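Side-chain contact in Beta/gamma crystallin domain-containing protein 1 (PDB 3CW3), which may act as a suppressor of malignant melanoma, possibly through interactions with the cytoskeleton; this chain is one of its βγ-crystallin domains: residues A[44-48]-A[49-53]. Numbering follows the deposited sequence.
Sequences ILYEQ and PNFEG
The folded hairpin between the first two strands of a βγ-crystallin Greek key is built here on Tyr-46 and Phe-51, with Gly-53 closing the bend. Tyr-46 lies on strand 42-46, and its ring lies flat against the backbone of Phe-51, whose CA sits 3.4 Å above the ring plane, over its centre. The CB of Phe-51 makes a CH-pi contact with the same face, 3.7 Å from the centroid of the Tyr-46 ring, and the carbonyl O of Phe-51 also lies over that face. On the opposite face, Ile-44 CG2 packs nearer the rim, so the phenol plane is held between its own strand and the hairpin. With CG of Tyr-46 anti to the carbonyl carbon (chi1 -76°), the ring turns under the returning chain. The two aromatic planes meet obliquely, at 65°, and Tyr-46 CD1 lies at the edge of the Phe-51 ring.

This is the pattern of the family's Y/F-x-x-x-x-F/Y/W-x-G signature, in which an aromatic packs on the fold of the hairpin that opens each Greek key. Within the hairpin, Gln-48 N donates to Glu-52 O at 3.1 Å, bent to 146° at the hydrogen. Asn-50 and Phe-51 both take left-handed backbone angles as the chain reverses, and Gly-53 has a positive-phi backbone shape in which a CB would press on the carbonyl O of Glu-52. Glu-47 extends past this glycine, OE1 lying 3.8 Å from Gly-53 CA, and the same oxygen is hydrogen-bonded to the backbone N of His-54. Ser-91 OG, on neighbouring strand 91-95, hydrogen-bonds both Gln-48 O and Phe-51 N, tying the hairpin to the sheet.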
# COMPACT_ATOMS: atom_id res chain seq x y z
N ILE A 44 -7.78 2.78 -2.87
CA ILE A 44 -7.88 1.46 -2.28
C ILE A 44 -6.65 0.67 -2.70
O ILE A 44 -6.34 0.57 -3.89
CB ILE A 44 -9.11 0.67 -2.76
CG1 ILE A 44 -10.39 1.46 -2.50
CG2 ILE A 44 -9.17 -0.67 -2.03
CD1 ILE A 44 -11.60 0.86 -3.17
N LEU A 45 -5.95 0.10 -1.72
CA LEU A 45 -4.78 -0.71 -2.02
C LEU A 45 -5.26 -2.15 -1.96
O LEU A 45 -5.90 -2.55 -0.99
CB LEU A 45 -3.68 -0.50 -0.97
CG LEU A 45 -3.20 0.93 -0.70
CD1 LEU A 45 -2.09 0.88 0.33
CD2 LEU A 45 -2.70 1.58 -1.99
N TYR A 46 -4.99 -2.91 -3.02
CA TYR A 46 -5.40 -4.31 -3.06
C TYR A 46 -4.21 -5.25 -3.00
O TYR A 46 -3.13 -4.96 -3.53
CB TYR A 46 -6.20 -4.61 -4.33
CG TYR A 46 -7.62 -4.10 -4.31
CD1 TYR A 46 -7.95 -2.88 -4.90
CD2 TYR A 46 -8.64 -4.85 -3.74
CE1 TYR A 46 -9.28 -2.43 -4.93
CE2 TYR A 46 -9.96 -4.41 -3.76
CZ TYR A 46 -10.28 -3.21 -4.36
OH TYR A 46 -11.60 -2.81 -4.40
N GLU A 47 -4.42 -6.40 -2.36
CA GLU A 47 -3.39 -7.42 -2.22
C GLU A 47 -3.05 -8.08 -3.56
O GLU A 47 -1.91 -8.46 -3.80
CB GLU A 47 -3.87 -8.47 -1.23
CG GLU A 47 -3.08 -9.77 -1.26
CD GLU A 47 -3.72 -10.85 -0.41
OE1 GLU A 47 -4.97 -10.92 -0.38
OE2 GLU A 47 -2.98 -11.62 0.22
N GLN A 48 -4.05 -8.21 -4.43
CA GLN A 48 -3.84 -8.86 -5.72
C GLN A 48 -4.19 -7.97 -6.91
O GLN A 48 -4.90 -6.98 -6.76
CB GLN A 48 -4.66 -10.14 -5.79
CG GLN A 48 -4.50 -11.02 -4.56
CD GLN A 48 -5.22 -12.34 -4.68
OE1 GLN A 48 -6.40 -12.39 -5.02
NE2 GLN A 48 -4.51 -13.43 -4.39
N PRO A 49 -3.68 -8.32 -8.10
CA PRO A 49 -3.96 -7.54 -9.31
C PRO A 49 -5.46 -7.54 -9.62
O PRO A 49 -6.21 -8.38 -9.13
CB PRO A 49 -3.15 -8.26 -10.38
CG PRO A 49 -1.99 -8.80 -9.62
CD PRO A 49 -2.66 -9.35 -8.38
N ASN A 50 -5.88 -6.58 -10.43
CA ASN A 50 -7.28 -6.45 -10.83
C ASN A 50 -8.25 -6.21 -9.68
O ASN A 50 -9.40 -6.65 -9.72
CB ASN A 50 -7.68 -7.69 -11.64
CG ASN A 50 -6.84 -7.85 -12.89
OD1 ASN A 50 -6.75 -6.93 -13.71
ND2 ASN A 50 -6.21 -9.00 -13.05
N PHE A 51 -7.76 -5.52 -8.65
CA PHE A 51 -8.56 -5.15 -7.50
C PHE A 51 -9.25 -6.32 -6.80
O PHE A 51 -10.46 -6.30 -6.57
CB PHE A 51 -9.57 -4.10 -7.95
CG PHE A 51 -8.99 -3.09 -8.92
CD1 PHE A 51 -9.41 -3.06 -10.25
CD2 PHE A 51 -7.98 -2.23 -8.51
CE1 PHE A 51 -8.83 -2.18 -11.16
CE2 PHE A 51 -7.39 -1.34 -9.41
CZ PHE A 51 -7.81 -1.32 -10.74
N GLU A 52 -8.47 -7.34 -6.46
CA GLU A 52 -8.98 -8.53 -5.80
C GLU A 52 -8.18 -8.78 -4.53
O GLU A 52 -7.13 -8.17 -4.33
CB GLU A 52 -8.84 -9.75 -6.72
CG GLU A 52 -9.62 -9.67 -8.02
CD GLU A 52 -11.11 -9.65 -7.80
OE1 GLU A 52 -11.58 -10.27 -6.83
OE2 GLU A 52 -11.82 -9.01 -8.60
N GLY A 53 -8.67 -9.69 -3.69
CA GLY A 53 -7.97 -10.02 -2.46
C GLY A 53 -8.24 -9.05 -1.33
O GLY A 53 -9.18 -8.26 -1.40